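MerB2 (Bacillus megaterium, PDB 5C17) probably cleaves the carbon–mercury bond of organomercurials, as alkylmercury lyases do, and holds a mercury(II) ion between two cysteines in this crystal form. Local coordinates at residues A[107-112]-A[202-207]; A[23-28]-A[48-53]; A[86-91]-A[120-125]; A[37-42]-A[74-79]. One frame throughout, in Å; residues are numbered along the deposited sequence. Where two conformers were deposited one is given.

Contact 1: A[107-112]-A[202-207]; sequences LELSTA and NELKKF
The backbone carbonyl of T111 receives the ammonium group of K205, NZ lying 2.9 Å from T111 O in a bond that is weak despite its length. The lysine reaches it by running over the end of segment 107-112: its CG rests 3.7 Å from A112 CA, and CE also closes on T111 O. A bend at chi3 (147°) carries CE to that carbonyl. An alanine in place of K205 would probably leave T111 O without this ammonium partner and uncover the backbone of A112 over which the methylene chain now lies.

L204 supplies the apolar half of the contact. Its CG stands anti to the backbone N (chi1 -179°), and its CD2 methyl meets three residues of the other helix: A112 CB at 3.8 Å, CD2 of L109 a little farther off, and the carboxylate of E108, whose OE2 is 3.7 Å away. The E108 and L204 side chains cross at about a right angle. At the other end T111 turns its methyl, CG2, to N202 OD1 at 3.7 Å, while its hydroxyl is hydrogen-bonded to the carbonyl of L198, one turn earlier on the helix that bears N202.

The two segments belong to helices 103-113 and 194-207, whose local axes approach to 8.4 Å at a crossing angle of -56°. This is close helix-helix packing through a small residue, A112, at the border of the active-site pocket, where the side chain of E108 lies about 4 Å from the bound dithiol and about 6 Å from the mercury ion.

Contact 2: A[23-28]-A[48-53]; sequences VPILRT and TGINTK
The tip of I50, CD1, rests against the longer branch of I25, 3.9 Å from CG1 and almost as near to CD1. The two side chains cross obliquely, and the same I50 methyl also approaches the ring of P24, 4.2 Å from its CB. In I50, CG1 lies anti to the carbonyl carbon (chi1 -63°), from where the branch extends to the helix. The second point of contact joins two threonines: the CG2 methyl of T48 packs 3.6 Å from the hydroxyl oxygen of T28, a methyl-to-oxygen touch with no hydrogen bond across the segments.

T48 closes helix 41-48, and G49, with positive phi, is where the chain leaves it; N51 then stands at the N-cap of helix 52-64. The contact therefore lays the turn of a helix-turn-helix connection against the side of helix 22-34. Within that turn T48 OG1 accepts from the backbone N of I50 at 3.1 Å, an ST turn, and is also bonded to the carbonyl of L44. Its hydroxyl is thus directed back into its own chain, while CG2 is left to face T28.

T28 is fixed in a similar way. Its OG1 donates to P24 O at 2.8 Å, tilted 26° from the carbonyl plane, and the T28 backbone N reaches that same oxygen from the opposite face. An alanine at T28 would probably leave P24 O with the backbone N–H as its remaining donor of these two and open a gap beside the T48 methyl. Farther out, I25 packs on V58 and L62, and I50 on V55, all from helix 52-64.

Contact 3: A[86-91]-A[120-125]; sequences PTTNQI and HSRCAY
T88 lays its CG2 methyl against the aliphatic start of R122, 3.8 Å from CG and nearly as close to CB, the two side chains crossing at about a right angle. R122 bends at chi2 (-78°) beyond that point, and its guanidinium NH1 is bonded to the carbonyl of G127. The hydroxyl of T88 instead binds a glycerol molecule, probably from the crystallisation liquor.

N89 and S121 form the polar side-chain link. S121 OG donates to N89 OD1 at 2.7 Å, in the plane of the amide carbonyl. The serine oxygen stands anti to its backbone N (chi1 -171°), which brings OG to the asparagine. The other end of the amide is held too, since N89 ND2 donates to the carbonyl of A100 on strand 96-100; with one bond at each end, the amide has little freedom to turn over.

These side chains lie beside the paired part of two neighbouring strands, 89-93 and 117-122, in the large antiparallel sheet. Q90 and H120 are a hydrogen-bonded pair: Q90 N reaches H120 O at 2.9 Å, nearly in line with the carbonyl, and H120 N returns a bond of the same length to Q90 O. Their side chains project to one face, CB to CB 4.4 Å apart.

Beyond this pair a water donates to T88 O at 2.8 Å. In one of two conformers of H120 it also lies in the imidazole plane, at the ND1 edge, a tentative link. On the N-terminal side of N89, T87 OG1 accepts from the N89 backbone N, an ST turn that leads the chain into the strand, and it is bonded to A100 O as well.

Contact 4: A[37-42]-A[74-79]; sequences QAVTES and QKIVGA
I76 lies against V39 from its first side-chain carbon outward: CB is 3.5 Å from V39 O and 4.0 Å from V39 CB. CG1, anti to the carbonyl carbon (chi1 -58°), passes that same oxygen at 3.7 Å, and CD1 at the tip is still only 4.0 Å from it. The carbonyl so lined by the isoleucine accepts the backbone N of I76 at 2.8 Å, and V39 N returns a bond to I76 O. Together they make a single antiparallel bridge with a hydrogen-bonded pair.

A38 and T40 extend the contact to either side. A38 CB lies 4.2 Å from V77 CG1, and its CA makes a C–H···O contact with I76 O. T40 points its CG2 methyl the same way as the chain of K75, side by side with it and 3.9 Å from CE, while T40 OG1 pairs with S42 OG at the start of helix 41-48, where T40 is the N-cap residue.

The bridge joins the approach to this helix to strand 76-79, just before a classic beta bulge in which V77 and G78 both face V69 of strand 68-70. Helix 22-34 adjoins both sides, with S32 against V39 and I29 against I76.

In the fold
Along the chain, contacts 2 and 4 come first and interleave, tying helices 22-34, 41-48 and 52-64 to one another and to strand 76-79; their centres are 13 Å apart. Contacts 1 and 3 follow and also interleave, with helix 103-113 leading on to strand 117-122. Contacts 3 and 4 both reach the eight-stranded antiparallel sheet, though 23 Å separates their centres. Contact 1 bridges the two groups: F207 packs on V23 and L26 of contact 2, and L109 on I91 of contact 3. Contacts 2 and 3 lie on opposite sides of the chain's centre, so helices 194-207 and 103-113, packed together in contact 1 beside the mercury pocket, connect the N-terminal helices to the large sheet.

Contact 1: A[107-112]-A[202-207]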
loop_
_atom_site.group_PDB
_atom_site.type_symbol
_atom_site.label_atom_id
_atom_site.label_comp_id
_atom_site.label_asym_id
_atom_site.label_seq_id
_atom_site.Cartn_x
_atom_site.Cartn_y
_atom_site.Cartn_z
ATOM N N LEU A 107 0.292 -4.062 -6.518
ATOM C CA LEU A 107 0.174 -5.495 -6.769
ATOM C C LEU A 107 -0.331 -6.235 -5.535
ATOM O O LEU A 107 -1.219 -7.096 -5.628
ATOM C CB LEU A 107 1.517 -6.038 -7.253
ATOM C CG LEU A 107 1.866 -5.577 -8.680
ATOM C CD1 LEU A 107 3.322 -5.748 -8.964
ATOM C CD2 LEU A 107 1.044 -6.299 -9.731
ATOM N N GLU A 108 0.199 -5.906 -4.364
ATOM C CA GLU A 108 -0.268 -6.613 -3.181
ATOM C C GLU A 108 -1.744 -6.349 -2.910
ATOM O O GLU A 108 -2.420 -7.225 -2.382
ATOM C CB GLU A 108 0.615 -6.356 -1.967
ATOM C CG GLU A 108 0.261 -5.180 -1.165
ATOM C CD GLU A 108 1.103 -5.025 0.089
ATOM O OE1 GLU A 108 2.090 -5.769 0.263
ATOM O OE2 GLU A 108 0.771 -4.148 0.904
ATOM N N LEU A 109 -2.255 -5.181 -3.292
ATOM C CA LEU A 109 -3.677 -4.909 -3.104
ATOM C C LEU A 109 -4.548 -5.794 -4.001
ATOM O O LEU A 109 -5.666 -6.139 -3.632
ATOM C CB LEU A 109 -3.967 -3.423 -3.315
ATOM C CG LEU A 109 -3.435 -2.488 -2.232
ATOM C CD1 LEU A 109 -3.500 -1.042 -2.687
ATOM C CD2 LEU A 109 -4.197 -2.673 -0.932
ATOM N N SER A 110 -4.059 -6.148 -5.180
ATOM C CA SER A 110 -4.792 -7.052 -6.059
ATOM C C SER A 110 -5.043 -8.371 -5.340
ATOM O O SER A 110 -6.160 -8.899 -5.313
ATOM C CB SER A 110 -4.011 -7.295 -7.357
ATOM O OG SER A 110 -4.657 -8.257 -8.175
ATOM N N THR A 111 -3.986 -8.904 -4.741
ATOM C CA THR A 111 -4.064 -10.152 -4.005
ATOM C C THR A 111 -4.932 -9.997 -2.772
ATOM O O THR A 111 -5.817 -10.819 -2.519
ATOM C CB THR A 111 -2.659 -10.598 -3.615
ATOM O OG1 THR A 111 -1.906 -10.758 -4.817
ATOM C CG2 THR A 111 -2.687 -11.899 -2.817
ATOM N N ALA A 112 -4.708 -8.936 -2.005
ATOM C CA ALA A 112 -5.425 -8.764 -0.747
ATOM C C ALA A 112 -6.928 -8.578 -0.965
ATOM O O ALA A 112 -7.737 -9.075 -0.188
ATOM C CB ALA A 112 -4.844 -7.593 0.027
ATOM N N ASN A 202 -0.602 -11.823 0.378
ATOM C CA ASN A 202 -0.884 -12.897 1.328
ATOM C C ASN A 202 -0.706 -12.421 2.766
ATOM O O ASN A 202 -1.557 -12.659 3.629
ATOM C CB ASN A 202 0.062 -14.087 1.108
ATOM C CG ASN A 202 -0.235 -14.868 -0.161
ATOM O OD1 ASN A 202 -1.260 -14.681 -0.796
ATOM N ND2 ASN A 202 0.675 -15.773 -0.525
ATOM N N GLU A 203 0.395 -11.728 3.008
ATOM C CA GLU A 203 0.745 -11.295 4.342
ATOM C C GLU A 203 -0.141 -10.115 4.775
ATOM O O GLU A 203 -0.492 -9.995 5.942
ATOM C CB GLU A 203 2.235 -10.952 4.407
ATOM C CG GLU A 203 3.147 -12.189 4.544
ATOM C CD GLU A 203 3.381 -12.958 3.240
ATOM O OE1 GLU A 203 3.885 -14.097 3.328
ATOM O OE2 GLU A 203 3.103 -12.434 2.138
ATOM N N LEU A 204 -0.512 -9.254 3.834
ATOM C CA LEU A 204 -1.446 -8.187 4.161
ATOM C C LEU A 204 -2.800 -8.781 4.572
ATOM O O LEU A 204 -3.424 -8.322 5.523
ATOM C CB LEU A 204 -1.625 -7.248 2.978
ATOM C CG LEU A 204 -2.574 -6.068 3.196
ATOM C CD1 LEU A 204 -2.152 -5.243 4.392
ATOM C CD2 LEU A 204 -2.611 -5.211 1.952
ATOM N N LYS A 205 -3.261 -9.799 3.856
ATOM C CA LYS A 205 -4.505 -10.470 4.219
ATOM C C LYS A 205 -4.450 -11.072 5.617
ATOM O O LYS A 205 -5.406 -10.964 6.386
ATOM C CB LYS A 205 -4.825 -11.583 3.244
ATOM C CG LYS A 205 -5.498 -11.172 1.996
ATOM C CD LYS A 205 -5.312 -12.277 0.965
ATOM C CE LYS A 205 -6.466 -12.447 0.011
ATOM N NZ LYS A 205 -6.079 -13.379 -1.110
ATOM N N LYS A 206 -3.331 -11.713 5.936
ATOM C CA LYS A 206 -3.142 -12.282 7.263
ATOM C C LYS A 206 -3.170 -11.177 8.323
ATOM O O LYS A 206 -3.781 -11.343 9.364
ATOM C CB LYS A 206 -1.830 -13.060 7.323
ATOM C CG LYS A 206 -1.506 -13.633 8.684
ATOM C CD LYS A 206 -2.379 -14.805 9.022
ATOM C CE LYS A 206 -1.879 -15.508 10.286
ATOM N NZ LYS A 206 -0.668 -16.342 10.002
ATOM N N PHE A 207 -2.508 -10.058 8.053
ATOM C CA PHE A 207 -2.480 -8.928 8.978
ATOM C C PHE A 207 -3.883 -8.412 9.299
ATOM O O PHE A 207 -4.176 -8.054 10.440
ATOM C CB PHE A 207 -1.631 -7.813 8.365
ATOM C CG PHE A 207 -1.623 -6.538 9.146
ATOM C CD1 PHE A 207 -0.967 -6.439 10.366
ATOM C CD2 PHE A 207 -2.262 -5.420 8.646
ATOM C CE1 PHE A 207 -0.969 -5.233 11.078
ATOM C CE2 PHE A 207 -2.269 -4.227 9.334
ATOM C CZ PHE A 207 -1.618 -4.120 10.551
#

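Contact 2: A[23-28]-A[48-53]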
loop_
_atom_site.group_PDB
_atom_site.type_symbol
_atom_site.label_atom_id
_atom_site.label_comp_id
_atom_site.label_asym_id
_atom_site.label_seq_id
_atom_site.Cartn_x
_atom_site.Cartn_y
_atom_site.Cartn_z
ATOM N N VAL A 23 -7.192 -3.887 14.444
ATOM C CA VAL A 23 -7.622 -4.656 13.278
ATOM C C VAL A 23 -9.095 -4.406 12.926
ATOM O O VAL A 23 -9.411 -4.156 11.769
ATOM C CB VAL A 23 -7.272 -6.164 13.379
ATOM C CG1 VAL A 23 -7.905 -6.942 12.229
ATOM C CG2 VAL A 23 -5.772 -6.332 13.334
ATOM N N PRO A 24 -10.015 -4.434 13.915
ATOM C CA PRO A 24 -11.399 -4.084 13.555
ATOM C C PRO A 24 -11.523 -2.708 12.878
ATOM O O PRO A 24 -12.251 -2.547 11.888
ATOM C CB PRO A 24 -12.129 -4.116 14.913
ATOM C CG PRO A 24 -11.354 -5.137 15.703
ATOM C CD PRO A 24 -9.908 -4.915 15.300
ATOM N N ILE A 25 -10.791 -1.727 13.389
ATOM C CA ILE A 25 -10.831 -0.378 12.842
ATOM C C ILE A 25 -10.183 -0.303 11.451
ATOM O O ILE A 25 -10.765 0.251 10.522
ATOM C CB ILE A 25 -10.241 0.635 13.855
ATOM C CG1 ILE A 25 -11.219 0.811 15.021
ATOM C CG2 ILE A 25 -9.935 1.979 13.184
ATOM C CD1 ILE A 25 -10.635 1.482 16.234
ATOM N N LEU A 26 -9.010 -0.909 11.302
ATOM C CA LEU A 26 -8.331 -0.937 10.010
ATOM C C LEU A 26 -9.167 -1.645 8.961
ATOM O O LEU A 26 -9.261 -1.171 7.831
ATOM C CB LEU A 26 -6.954 -1.591 10.099
ATOM C CG LEU A 26 -5.855 -0.689 10.649
ATOM C CD1 LEU A 26 -4.636 -1.515 11.001
ATOM C CD2 LEU A 26 -5.479 0.428 9.660
ATOM N N ARG A 27 -9.777 -2.785 9.307
ATOM C CA ARG A 27 -10.637 -3.472 8.338
ATOM C C ARG A 27 -11.756 -2.558 7.874
ATOM O O ARG A 27 -12.056 -2.441 6.683
ATOM C CB ARG A 27 -11.259 -4.726 8.944
ATOM C CG ARG A 27 -10.277 -5.871 9.166
ATOM C CD ARG A 27 -10.973 -7.081 9.828
ATOM N NE ARG A 27 -12.032 -7.604 8.981
ATOM C CZ ARG A 27 -11.838 -8.440 7.977
ATOM N NH1 ARG A 27 -10.626 -8.909 7.702
ATOM N NH2 ARG A 27 -12.861 -8.787 7.229
ATOM N N THR A 28 -12.403 -1.915 8.837
ATOM C CA THR A 28 -13.546 -1.085 8.535
ATOM C C THR A 28 -13.133 0.053 7.597
ATOM O O THR A 28 -13.822 0.361 6.608
ATOM C CB THR A 28 -14.200 -0.568 9.835
ATOM O OG1 THR A 28 -14.560 -1.696 10.655
ATOM C CG2 THR A 28 -15.435 0.225 9.525
ATOM N N THR A 48 -18.366 -0.091 14.176
ATOM C CA THR A 48 -17.576 -1.035 14.965
ATOM C C THR A 48 -18.174 -1.285 16.347
ATOM O O THR A 48 -17.881 -2.314 16.960
ATOM C CB THR A 48 -16.125 -0.599 15.191
ATOM O OG1 THR A 48 -16.087 0.554 16.027
ATOM C CG2 THR A 48 -15.409 -0.343 13.883
ATOM N N GLY A 49 -18.933 -0.327 16.867
ATOM C CA GLY A 49 -19.437 -0.442 18.219
ATOM C C GLY A 49 -18.397 -0.201 19.303
ATOM O O GLY A 49 -18.668 -0.419 20.480
ATOM N N ILE A 50 -17.202 0.238 18.911
ATOM C CA ILE A 50 -16.118 0.490 19.851
ATOM C C ILE A 50 -16.354 1.832 20.555
ATOM O O ILE A 50 -16.876 2.756 19.963
ATOM C CB ILE A 50 -14.766 0.445 19.089
ATOM C CG1 ILE A 50 -14.551 -0.962 18.516
ATOM C CG2 ILE A 50 -13.598 0.813 19.993
ATOM C CD1 ILE A 50 -13.418 -1.086 17.554
ATOM N N ASN A 51 -15.967 1.907 21.823
ATOM C CA ASN A 51 -16.076 3.129 22.611
ATOM C C ASN A 51 -15.468 4.298 21.852
ATOM O O ASN A 51 -14.459 4.145 21.165
ATOM C CB ASN A 51 -15.377 2.962 23.961
ATOM C CG ASN A 51 -14.947 4.285 24.562
ATOM O OD1 ASN A 51 -13.801 4.706 24.410
ATOM N ND2 ASN A 51 -15.868 4.949 25.252
ATOM N N THR A 52 -16.080 5.469 21.981
ATOM C CA THR A 52 -15.654 6.619 21.186
ATOM C C THR A 52 -14.240 7.078 21.549
ATOM O O THR A 52 -13.502 7.515 20.672
ATOM C CB THR A 52 -16.672 7.797 21.259
ATOM O OG1 THR A 52 -16.640 8.388 22.551
ATOM C CG2 THR A 52 -18.068 7.300 20.965
ATOM N N LYS A 53 -13.839 6.948 22.810
ATOM C CA LYS A 53 -12.487 7.344 23.201
ATOM C C LYS A 53 -11.445 6.398 22.611
ATOM O O LYS A 53 -10.356 6.822 22.228
ATOM C CB LYS A 53 -12.349 7.429 24.723
ATOM C CG LYS A 53 -13.132 8.605 25.314
ATOM C CD LYS A 53 -12.790 8.837 26.782
ATOM C CE LYS A 53 -13.373 10.152 27.295
ATOM N NZ LYS A 53 -13.026 11.336 26.431
#

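Contact 3: A[86-91]-A[120-125]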
loop_
_atom_site.group_PDB
_atom_site.type_symbol
_atom_site.label_atom_id
_atom_site.label_comp_id
_atom_site.label_asym_id
_atom_site.label_seq_id
_atom_site.Cartn_x
_atom_site.Cartn_y
_atom_site.Cartn_z
ATOM N N PRO A 86 -5.660 10.903 -5.453
ATOM C CA PRO A 86 -4.631 10.544 -6.438
ATOM C C PRO A 86 -3.223 10.363 -5.898
ATOM O O PRO A 86 -2.770 11.022 -4.964
ATOM C CB PRO A 86 -4.652 11.712 -7.427
ATOM C CG PRO A 86 -5.994 12.290 -7.285
ATOM C CD PRO A 86 -6.360 12.139 -5.841
ATOM N N THR A 87 -2.540 9.422 -6.545
ATOM C CA THR A 87 -1.109 9.235 -6.415
ATOM C C THR A 87 -0.603 8.946 -7.828
ATOM O O THR A 87 -1.376 8.890 -8.779
ATOM C CB THR A 87 -0.755 8.050 -5.521
ATOM O OG1 THR A 87 -1.071 6.846 -6.220
ATOM C CG2 THR A 87 -1.506 8.102 -4.193
ATOM N N THR A 88 0.686 8.710 -7.969
ATOM C CA THR A 88 1.255 8.319 -9.252
ATOM C C THR A 88 0.749 6.944 -9.697
ATOM O O THR A 88 0.790 6.627 -10.870
ATOM C CB THR A 88 2.773 8.293 -9.134
ATOM O OG1 THR A 88 3.215 9.631 -8.934
ATOM C CG2 THR A 88 3.466 7.733 -10.401
ATOM N N ASN A 89 0.293 6.136 -8.755
ATOM C CA ASN A 89 -0.019 4.735 -9.017
ATOM C C ASN A 89 -1.512 4.525 -9.071
ATOM O O ASN A 89 -2.170 4.379 -8.049
ATOM C CB ASN A 89 0.623 3.853 -7.956
ATOM C CG ASN A 89 2.010 4.308 -7.629
ATOM O OD1 ASN A 89 2.878 4.296 -8.485
ATOM N ND2 ASN A 89 2.214 4.768 -6.413
ATOM N N GLN A 90 -2.046 4.547 -10.286
ATOM C CA GLN A 90 -3.480 4.420 -10.510
ATOM C C GLN A 90 -3.840 2.957 -10.657
ATOM O O GLN A 90 -3.176 2.228 -11.373
ATOM C CB GLN A 90 -3.882 5.207 -11.761
ATOM C CG GLN A 90 -5.391 5.391 -11.926
ATOM C CD GLN A 90 -5.754 6.431 -12.994
ATOM O OE1 GLN A 90 -5.049 7.431 -13.176
ATOM N NE2 GLN A 90 -6.850 6.196 -13.701
ATOM N N ILE A 91 -4.880 2.531 -9.954
ATOM C CA ILE A 91 -5.331 1.147 -10.022
ATOM C C ILE A 91 -6.824 1.070 -10.278
ATOM O O ILE A 91 -7.629 1.628 -9.544
ATOM C CB ILE A 91 -4.931 0.342 -8.774
ATOM C CG1 ILE A 91 -5.479 0.964 -7.493
ATOM C CG2 ILE A 91 -3.419 0.283 -8.691
ATOM C CD1 ILE A 91 -5.277 0.091 -6.280
ATOM N N HIS A 120 -1.505 1.664 -13.682
ATOM C CA HIS A 120 -0.731 2.632 -14.451
ATOM C C HIS A 120 0.162 3.391 -13.487
ATOM O O HIS A 120 -0.305 3.895 -12.466
ATOM C CB HIS A 120 -1.636 3.599 -15.224
ATOM C CG HIS A 120 -0.898 4.472 -16.194
ATOM N ND1 HIS A 120 -0.144 5.554 -15.799
ATOM C CD2 HIS A 120 -0.797 4.420 -17.545
ATOM C CE1 HIS A 120 0.394 6.129 -16.861
ATOM N NE2 HIS A 120 0.009 5.463 -17.935
ATOM N N SER A 121 1.444 3.454 -13.827
ATOM C CA SER A 121 2.416 4.124 -12.981
ATOM C C SER A 121 3.514 4.733 -13.836
ATOM O O SER A 121 3.328 4.900 -15.042
ATOM C CB SER A 121 2.970 3.152 -11.941
ATOM O OG SER A 121 3.760 3.808 -10.964
ATOM N N ARG A 122 4.639 5.053 -13.208
ATOM C CA ARG A 122 5.750 5.739 -13.872
ATOM C C ARG A 122 7.066 5.150 -13.423
ATOM O O ARG A 122 7.222 4.799 -12.268
ATOM C CB ARG A 122 5.762 7.231 -13.519
ATOM C CG ARG A 122 4.571 8.021 -14.035
ATOM C CD ARG A 122 4.718 8.336 -15.488
ATOM N NE ARG A 122 3.500 8.906 -16.044
ATOM C CZ ARG A 122 3.368 9.281 -17.309
ATOM N NH1 ARG A 122 4.407 9.194 -18.138
ATOM N NH2 ARG A 122 2.218 9.752 -17.756
ATOM N N CYS A 123 8.033 5.087 -14.335
ATOM C CA CYS A 123 9.398 4.756 -13.956
ATOM C C CYS A 123 9.966 5.913 -13.154
ATOM O O CYS A 123 9.954 7.052 -13.610
ATOM C CB CYS A 123 10.275 4.528 -15.187
ATOM S SG CYS A 123 12.015 4.199 -14.809
ATOM N N ALA A 124 10.470 5.623 -11.960
ATOM C CA ALA A 124 11.023 6.657 -11.095
ATOM C C ALA A 124 12.285 7.281 -11.678
ATOM O O ALA A 124 12.699 8.355 -11.234
ATOM C CB ALA A 124 11.300 6.113 -9.712
ATOM N N TYR A 125 12.910 6.628 -12.646
ATOM C CA TYR A 125 14.067 7.211 -13.310
ATOM C C TYR A 125 13.674 7.963 -14.578
ATOM O O TYR A 125 13.875 9.170 -14.668
ATOM C CB TYR A 125 15.147 6.178 -13.602
ATOM C CG TYR A 125 16.439 6.833 -14.030
ATOM C CD1 TYR A 125 17.132 7.679 -13.163
ATOM C CD2 TYR A 125 16.965 6.628 -15.290
ATOM C CE1 TYR A 125 18.299 8.295 -13.539
ATOM C CE2 TYR A 125 18.162 7.248 -15.680
ATOM C CZ TYR A 125 18.823 8.064 -14.794
ATOM O OH TYR A 125 19.998 8.695 -15.166
HETATM O O HOH W 1 -0.106 6.811 -13.480
#

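Contact 4: A[37-42]-A[74-79]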
loop_
_atom_site.group_PDB
_atom_site.type_symbol
_atom_site.label_atom_id
_atom_site.label_comp_id
_atom_site.label_asym_id
_atom_site.label_seq_id
_atom_site.Cartn_x
_atom_site.Cartn_y
_atom_site.Cartn_z
ATOM N N GLN A 37 -15.433 5.000 -0.541
ATOM C CA GLN A 37 -16.103 5.798 0.477
ATOM C C GLN A 37 -15.107 6.281 1.520
ATOM O O GLN A 37 -14.537 5.482 2.259
ATOM C CB GLN A 37 -17.194 4.946 1.137
ATOM C CG GLN A 37 -17.930 5.614 2.298
ATOM C CD GLN A 37 -18.700 6.851 1.878
ATOM O OE1 GLN A 37 -19.676 6.766 1.122
ATOM N NE2 GLN A 37 -18.267 8.019 2.368
ATOM N N ALA A 38 -14.927 7.596 1.606
ATOM C CA ALA A 38 -14.136 8.185 2.673
ATOM C C ALA A 38 -14.783 7.863 4.014
ATOM O O ALA A 38 -16.011 7.666 4.098
ATOM C CB ALA A 38 -14.020 9.672 2.487
ATOM N N VAL A 39 -13.971 7.843 5.061
ATOM C CA VAL A 39 -14.397 7.380 6.372
ATOM C C VAL A 39 -14.293 8.493 7.401
ATOM O O VAL A 39 -13.353 9.274 7.402
ATOM C CB VAL A 39 -13.533 6.165 6.814
ATOM C CG1 VAL A 39 -13.961 5.652 8.169
ATOM C CG2 VAL A 39 -13.646 5.051 5.781
ATOM N N THR A 40 -15.285 8.560 8.274
ATOM C CA THR A 40 -15.271 9.497 9.386
ATOM C C THR A 40 -15.263 8.755 10.704
ATOM O O THR A 40 -15.571 7.565 10.750
ATOM C CB THR A 40 -16.508 10.364 9.387
ATOM O OG1 THR A 40 -17.662 9.529 9.534
ATOM C CG2 THR A 40 -16.614 11.168 8.111
ATOM N N GLU A 41 -14.901 9.455 11.777
ATOM C CA GLU A 41 -14.879 8.798 13.073
ATOM C C GLU A 41 -16.283 8.393 13.510
ATOM O O GLU A 41 -16.438 7.347 14.129
ATOM C CB GLU A 41 -14.156 9.605 14.157
ATOM C CG GLU A 41 -12.651 9.599 14.014
ATOM C CD GLU A 41 -11.913 10.193 15.211
ATOM O OE1 GLU A 41 -12.348 10.014 16.381
ATOM O OE2 GLU A 41 -10.881 10.845 14.979
ATOM N N SER A 42 -17.307 9.191 13.187
ATOM C CA SER A 42 -18.672 8.789 13.521
ATOM C C SER A 42 -19.028 7.481 12.837
ATOM O O SER A 42 -19.643 6.618 13.450
ATOM C CB SER A 42 -19.707 9.843 13.159
ATOM O OG SER A 42 -19.757 10.122 11.787
ATOM N N GLN A 74 -9.798 16.251 7.756
ATOM C CA GLN A 74 -9.683 15.088 8.639
ATOM C C GLN A 74 -10.494 13.860 8.255
ATOM O O GLN A 74 -10.415 12.851 8.941
ATOM C CB GLN A 74 -9.929 15.455 10.111
ATOM C CG GLN A 74 -8.938 16.510 10.613
ATOM C CD GLN A 74 -7.481 16.104 10.395
ATOM O OE1 GLN A 74 -6.963 15.224 11.084
ATOM N NE2 GLN A 74 -6.821 16.741 9.434
ATOM N N LYS A 75 -11.217 13.880 7.143
ATOM C CA LYS A 75 -11.813 12.622 6.681
ATOM C C LYS A 75 -10.705 11.673 6.244
ATOM O O LYS A 75 -9.679 12.094 5.691
ATOM C CB LYS A 75 -12.768 12.822 5.522
ATOM C CG LYS A 75 -14.021 13.572 5.897
ATOM C CD LYS A 75 -15.046 13.524 4.768
ATOM C CE LYS A 75 -16.450 13.800 5.248
ATOM N NZ LYS A 75 -17.057 14.938 4.523
ATOM N N ILE A 76 -10.922 10.387 6.483
ATOM C CA ILE A 76 -9.923 9.363 6.168
ATOM C C ILE A 76 -10.112 8.887 4.730
ATOM O O ILE A 76 -11.203 8.424 4.352
ATOM C CB ILE A 76 -10.040 8.171 7.139
ATOM C CG1 ILE A 76 -9.875 8.626 8.592
ATOM C CG2 ILE A 76 -9.014 7.074 6.789
ATOM C CD1 ILE A 76 -10.395 7.629 9.600
ATOM N N VAL A 77 -9.053 9.000 3.931
ATOM C CA VAL A 77 -9.142 8.766 2.491
ATOM C C VAL A 77 -8.172 7.699 1.990
ATOM O O VAL A 77 -8.151 7.382 0.803
ATOM C CB VAL A 77 -8.920 10.071 1.692
ATOM C CG1 VAL A 77 -10.069 11.042 1.961
ATOM C CG2 VAL A 77 -7.558 10.717 2.031
ATOM N N GLY A 78 -7.367 7.145 2.883
ATOM C CA GLY A 78 -6.445 6.097 2.493
ATOM C C GLY A 78 -6.084 5.227 3.670
ATOM O O GLY A 78 -6.087 5.698 4.812
ATOM N N ALA A 79 -5.776 3.959 3.394
ATOM C CA ALA A 79 -5.371 3.039 4.451
ATOM C C ALA A 79 -4.573 1.892 3.848
ATOM O O ALA A 79 -4.966 1.349 2.816
ATOM C CB ALA A 79 -6.576 2.486 5.178
#